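Long-range contacts in glycosylation Associate Protein 1 (Streptococcus agalactiae serotype V, PDB 6OYC), which probably takes part, with its partners Gap2 and Gap3, in the glycosylation and accessory Sec export of a serine-rich surface adhesin, as a GT-B-like, possibly sugar-binding protein: residues P6-E11 with N54-L59; E11-Y16 with A166-L171. One frame throughout, in Å; residues are numbered along the deposited sequence.

Interaction 1: residues P6-E11 with N54-L59; sequences PSWYNE and NYMPNL
Asn54 meets both Trp8 and Tyr9, and its amide does the polar work. ND2 approaches the carbonyl oxygen of Trp8. This bond is weak: Asn54 ND2 to Trp8 O is 3.0 Å, but the N-H...O angle is only 126°. The stronger partner of ND2 is the carbonyl oxygen of Tyr16, so one amide nitrogen serves two backbone oxygens of the same loop. On the other branch, Asn54 OD1 accepts from a water at 2.7 Å; that water in turn accepts from Trp8 N at 2.9 Å and donates weakly to Pro6 O, bridging the three residues. The Asn54 CB lies in the plane of the Tyr9 ring, at its edge, 3.6 Å from Tyr9 CD1, with the amide turned 70° from the ring. The hydroxyl of Tyr9 is bonded to His238.

Both segments are loops that leave neighbouring parallel strands, 2-5 and 48-52, and run on toward helices. This is the beta-alpha arrangement of a Rossmann-like domain, consistent with the GT-B clan to which the family belongs. A glycerol, probably from the crystallisation liquor, lies about 4 Å from the Trp8 side chain (nearest atoms).

Beyond Asn54 the contact turns apolar. Met56, its chain bent at chi2 and chi3, brings CE to 4.0 Å from Trp8 CE3, the two side chains crossing at about a right angle. A type I turn from Met56 to Leu59 then leads into helix 59-65. Leu59 sends CD1 to the rim of the indole, near its plane and 4.1 Å from Trp8 CZ3. One face of that indole is taken by Pro6 CB, 3.4 Å above the plane and over its centre, while Leu50 and Leu63 pack against the same side chain.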
# COMPACT_ATOMS: atom_id res chain seq x y z
N PRO A 6 -12.40 4.04 1.95
CA PRO A 6 -11.25 3.51 1.21
C PRO A 6 -11.59 2.22 0.49
O PRO A 6 -12.66 1.63 0.66
CB PRO A 6 -10.21 3.25 2.32
CG PRO A 6 -11.06 2.83 3.48
CD PRO A 6 -12.36 3.64 3.37
N SER A 7 -10.63 1.77 -0.33
CA SER A 7 -10.67 0.46 -0.99
C SER A 7 -9.44 -0.32 -0.56
O SER A 7 -8.49 -0.46 -1.34
CB SER A 7 -10.74 0.58 -2.53
OG SER A 7 -12.01 1.06 -2.92
N TRP A 8 -9.42 -0.76 0.69
CA TRP A 8 -8.24 -1.44 1.20
C TRP A 8 -8.57 -2.91 1.37
O TRP A 8 -8.32 -3.50 2.43
CB TRP A 8 -7.77 -0.84 2.52
CG TRP A 8 -7.38 0.59 2.43
CD1 TRP A 8 -6.98 1.27 1.30
CD2 TRP A 8 -7.34 1.53 3.50
NE1 TRP A 8 -6.71 2.59 1.62
CE2 TRP A 8 -6.91 2.77 2.96
CE3 TRP A 8 -7.63 1.45 4.87
CZ2 TRP A 8 -6.76 3.91 3.74
CZ3 TRP A 8 -7.47 2.58 5.65
CH2 TRP A 8 -7.06 3.79 5.08
N TYR A 9 -9.16 -3.48 0.32
CA TYR A 9 -9.77 -4.79 0.32
C TYR A 9 -8.72 -5.87 0.06
O TYR A 9 -7.58 -5.60 -0.32
CB TYR A 9 -10.87 -4.85 -0.73
CG TYR A 9 -11.98 -3.90 -0.43
CD1 TYR A 9 -12.62 -3.93 0.80
CD2 TYR A 9 -12.39 -2.94 -1.36
CE1 TYR A 9 -13.63 -3.07 1.11
CE2 TYR A 9 -13.42 -2.05 -1.05
CZ TYR A 9 -14.04 -2.13 0.20
OH TYR A 9 -15.07 -1.29 0.56
N ASN A 10 -9.13 -7.12 0.28
CA ASN A 10 -8.32 -8.29 -0.04
C ASN A 10 -8.72 -8.77 -1.43
O ASN A 10 -9.91 -8.96 -1.70
CB ASN A 10 -8.52 -9.38 1.01
CG ASN A 10 -7.73 -10.66 0.72
OD1 ASN A 10 -7.65 -11.14 -0.41
ND2 ASN A 10 -7.17 -11.24 1.78
N GLU A 11 -7.72 -8.94 -2.30
CA GLU A 11 -7.95 -9.31 -3.69
C GLU A 11 -8.75 -10.60 -3.83
O GLU A 11 -9.55 -10.75 -4.75
CB GLU A 11 -6.60 -9.49 -4.40
CG GLU A 11 -6.45 -8.74 -5.69
CD GLU A 11 -5.06 -8.88 -6.28
OE1 GLU A 11 -4.34 -9.85 -5.93
OE2 GLU A 11 -4.69 -8.01 -7.08
N ASN A 54 -14.32 -3.30 5.31
CA ASN A 54 -13.84 -4.67 5.39
C ASN A 54 -13.19 -4.94 6.74
O ASN A 54 -12.91 -4.03 7.52
CB ASN A 54 -12.85 -4.98 4.27
CG ASN A 54 -11.62 -4.08 4.30
OD1 ASN A 54 -11.74 -2.85 4.36
ND2 ASN A 54 -10.45 -4.68 4.26
N TYR A 55 -12.96 -6.22 7.00
CA TYR A 55 -12.34 -6.68 8.24
C TYR A 55 -10.87 -6.24 8.29
O TYR A 55 -10.07 -6.59 7.41
CB TYR A 55 -12.47 -8.21 8.29
CG TYR A 55 -11.91 -8.92 9.50
CD1 TYR A 55 -12.29 -8.56 10.79
CD2 TYR A 55 -11.00 -9.96 9.35
CE1 TYR A 55 -11.79 -9.23 11.89
CE2 TYR A 55 -10.51 -10.64 10.43
CZ TYR A 55 -10.90 -10.27 11.70
OH TYR A 55 -10.40 -10.94 12.78
N MET A 56 -10.49 -5.46 9.30
CA MET A 56 -9.13 -4.90 9.38
C MET A 56 -8.56 -5.00 10.79
O MET A 56 -8.39 -3.99 11.49
CB MET A 56 -9.14 -3.45 8.89
CG MET A 56 -9.32 -3.32 7.38
SD MET A 56 -7.78 -3.79 6.58
CE MET A 56 -6.97 -2.19 6.49
N PRO A 57 -8.22 -6.21 11.25
CA PRO A 57 -7.69 -6.35 12.62
C PRO A 57 -6.37 -5.61 12.84
O PRO A 57 -6.01 -5.35 14.00
CB PRO A 57 -7.51 -7.87 12.77
CG PRO A 57 -7.41 -8.38 11.34
CD PRO A 57 -8.30 -7.50 10.54
N ASN A 58 -5.65 -5.25 11.78
CA ASN A 58 -4.40 -4.52 11.89
C ASN A 58 -4.56 -3.05 11.51
O ASN A 58 -3.59 -2.41 11.08
CB ASN A 58 -3.32 -5.16 11.03
CG ASN A 58 -1.99 -5.14 11.69
OD1 ASN A 58 -1.88 -5.51 12.87
ND2 ASN A 58 -0.96 -4.67 10.97
N LEU A 59 -5.77 -2.50 11.67
CA LEU A 59 -6.07 -1.19 11.12
C LEU A 59 -5.26 -0.09 11.79
O LEU A 59 -4.83 0.87 11.13
CB LEU A 59 -7.57 -0.91 11.25
CG LEU A 59 -8.08 0.45 10.78
CD1 LEU A 59 -7.68 0.72 9.35
CD2 LEU A 59 -9.61 0.52 10.93
O HOH W 1 -11.44 -0.61 2.83

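Interaction 2: residues E11-Y16 with A166-L171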
# COMPACT_ATOMS: atom_id res chain seq x y z
N GLU A 11 -7.72 -8.94 -2.30
CA GLU A 11 -7.95 -9.31 -3.69
C GLU A 11 -8.75 -10.60 -3.83
O GLU A 11 -9.55 -10.75 -4.75
CB GLU A 11 -6.60 -9.49 -4.40
CG GLU A 11 -6.45 -8.74 -5.69
CD GLU A 11 -5.06 -8.88 -6.28
OE1 GLU A 11 -4.34 -9.85 -5.93
OE2 GLU A 11 -4.69 -8.01 -7.08
N ASN A 12 -8.50 -11.58 -2.96
CA ASN A 12 -9.10 -12.89 -3.11
C ASN A 12 -10.29 -13.11 -2.20
O ASN A 12 -10.93 -14.17 -2.28
CB ASN A 12 -8.03 -13.95 -2.87
CG ASN A 12 -6.87 -13.79 -3.83
OD1 ASN A 12 -7.09 -13.71 -5.05
ND2 ASN A 12 -5.65 -13.68 -3.31
N ARG A 13 -10.63 -12.13 -1.37
CA ARG A 13 -11.74 -12.25 -0.43
C ARG A 13 -12.06 -10.82 0.01
O ARG A 13 -11.51 -10.33 1.00
CB ARG A 13 -11.34 -13.17 0.74
CG ARG A 13 -12.46 -13.60 1.67
CD ARG A 13 -11.90 -14.39 2.87
NE ARG A 13 -12.79 -14.35 4.03
CZ ARG A 13 -12.52 -14.88 5.22
NH1 ARG A 13 -11.37 -15.51 5.40
NH2 ARG A 13 -13.39 -14.76 6.23
N THR A 14 -12.94 -10.16 -0.75
CA THR A 14 -13.04 -8.70 -0.74
C THR A 14 -13.08 -8.12 0.66
O THR A 14 -12.34 -7.18 0.98
CB THR A 14 -14.30 -8.26 -1.51
OG1 THR A 14 -14.18 -8.68 -2.87
CG2 THR A 14 -14.47 -6.73 -1.49
N TRP A 15 -13.97 -8.64 1.51
CA TRP A 15 -14.28 -7.97 2.77
C TRP A 15 -13.37 -8.40 3.90
O TRP A 15 -13.63 -8.05 5.05
CB TRP A 15 -15.76 -8.22 3.11
CG TRP A 15 -16.64 -7.93 1.91
CD1 TRP A 15 -17.25 -8.85 1.09
CD2 TRP A 15 -16.96 -6.64 1.36
NE1 TRP A 15 -17.93 -8.22 0.08
CE2 TRP A 15 -17.77 -6.87 0.21
CE3 TRP A 15 -16.66 -5.33 1.72
CZ2 TRP A 15 -18.26 -5.82 -0.57
CZ3 TRP A 15 -17.15 -4.28 0.94
CH2 TRP A 15 -17.94 -4.54 -0.19
N TYR A 16 -12.29 -9.12 3.59
CA TYR A 16 -11.40 -9.69 4.58
C TYR A 16 -10.18 -8.78 4.82
O TYR A 16 -10.07 -7.69 4.26
CB TYR A 16 -10.97 -11.10 4.13
CG TYR A 16 -10.32 -11.96 5.21
CD1 TYR A 16 -11.01 -12.24 6.39
CD2 TYR A 16 -9.03 -12.45 5.07
CE1 TYR A 16 -10.43 -13.01 7.40
CE2 TYR A 16 -8.45 -13.23 6.06
CZ TYR A 16 -9.17 -13.50 7.22
OH TYR A 16 -8.62 -14.24 8.21
N ALA A 166 -13.10 -23.81 6.11
CA ALA A 166 -14.45 -24.21 6.45
C ALA A 166 -15.29 -23.00 6.87
O ALA A 166 -16.26 -22.67 6.19
CB ALA A 166 -14.40 -25.28 7.55
N TYR A 167 -14.92 -22.30 7.95
CA TYR A 167 -15.65 -21.12 8.40
C TYR A 167 -14.77 -20.31 9.36
O TYR A 167 -13.77 -20.79 9.89
CB TYR A 167 -16.97 -21.50 9.10
CG TYR A 167 -16.77 -22.48 10.23
CD1 TYR A 167 -16.41 -22.06 11.51
CD2 TYR A 167 -16.92 -23.84 10.03
CE1 TYR A 167 -16.22 -22.95 12.53
CE2 TYR A 167 -16.73 -24.75 11.06
CZ TYR A 167 -16.38 -24.30 12.30
OH TYR A 167 -16.19 -25.21 13.31
N GLN A 168 -15.21 -19.08 9.61
CA GLN A 168 -14.48 -18.13 10.44
C GLN A 168 -15.40 -17.61 11.55
O GLN A 168 -16.48 -17.08 11.26
CB GLN A 168 -13.96 -16.95 9.60
CG GLN A 168 -12.92 -16.12 10.33
CD GLN A 168 -11.75 -15.72 9.42
OE1 GLN A 168 -11.85 -15.79 8.19
NE2 GLN A 168 -10.65 -15.29 10.03
N ASP A 169 -14.96 -17.76 12.79
CA ASP A 169 -15.69 -17.23 13.94
C ASP A 169 -15.10 -15.88 14.34
O ASP A 169 -13.91 -15.80 14.66
CB ASP A 169 -15.63 -18.21 15.11
CG ASP A 169 -16.46 -19.45 14.86
OD1 ASP A 169 -17.12 -19.48 13.79
OD2 ASP A 169 -16.48 -20.37 15.72
N TYR A 170 -15.92 -14.83 14.32
CA TYR A 170 -15.47 -13.50 14.72
C TYR A 170 -15.88 -13.26 16.16
O TYR A 170 -17.04 -13.48 16.52
CB TYR A 170 -16.05 -12.41 13.83
CG TYR A 170 -15.69 -12.45 12.37
CD1 TYR A 170 -16.27 -13.39 11.51
CD2 TYR A 170 -14.81 -11.50 11.82
CE1 TYR A 170 -15.97 -13.40 10.15
CE2 TYR A 170 -14.49 -11.51 10.45
CZ TYR A 170 -15.08 -12.46 9.62
OH TYR A 170 -14.80 -12.47 8.28
N LEU A 171 -14.94 -12.77 16.96
CA LEU A 171 -15.09 -12.73 18.41
C LEU A 171 -15.12 -11.29 18.90
O LEU A 171 -14.60 -10.38 18.26
CB LEU A 171 -13.95 -13.50 19.10
CG LEU A 171 -13.67 -14.94 18.63
CD1 LEU A 171 -12.58 -15.64 19.45
CD2 LEU A 171 -14.94 -15.78 18.66
O HOH W 2 -14.45 -10.78 6.08
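The guanidinium of Arg13 and the ring of Tyr16, both reaching Gln168, lie face against face. Tyr16 CD1 sits 3.2 Å above the guanidinium plane, over its centre, and Arg13 NH1 is placed likewise over the centre of the tyrosine ring. At the edge of the guanidinium, in its plane, is Gln168 OE1; at the edge of the Tyr16 ring, in plane, is a water that donates to Tyr170 OH and, weakly, to Trp15 O. Arg13 is extended from CG to NE and grips OE1 end-on with two nitrogens, NH1 at 2.8 Å and NH2 at 2.7 Å. NH1 comes nearly in line with the C=O bond, at a C=O...N angle of 163°, whereas NH2 is tilted 35° from the carbonyl plane.

Arg13 and Tyr16 are the first and last residues of a type I turn, closed by Tyr16 N to Arg13 O, which brings both side chains to one residue of strand 164-171. That strand belongs to the large antiparallel sheet, so the contact ties a loop of the parallel-stranded domain to the meander beside it.

The other end of the same amide is held too. Gln168 NE2 donates to Tyr16 OH at 2.9 Å, a nearly straight bond lying in the amide plane, and also bonds Ser156; with both ends held, the amide's rotation is fixed. Tyr170 comes tip to tip with Arg13, ring and guanidinium planes 81° apart. Its hydroxyl is bonded to Glu181, which also forms a salt bridge with Arg13 NH2 and probably offsets the arginine's charge.

A single loop, the one following strand 2-5, supplies one side of both interactions, and Glu11 is common to the two segments. Interaction 1 is the more deeply buried, staying within the parallel-sheet domain and combining indole packing with one weak direct bond and a water. Interaction 2 lies further from the chain centre, is partly buried, and joins that loop to the antiparallel sheet through an arginine and amide network backed by charge. Their centres are about 11 Å apart, and they touch directly: Tyr55 N probably bonds to Trp15 O at 2.8 Å. The rings of Tyr55 and Tyr170 also meet edge-to-face, so the 54-59 loop borders strand 164-171 as well.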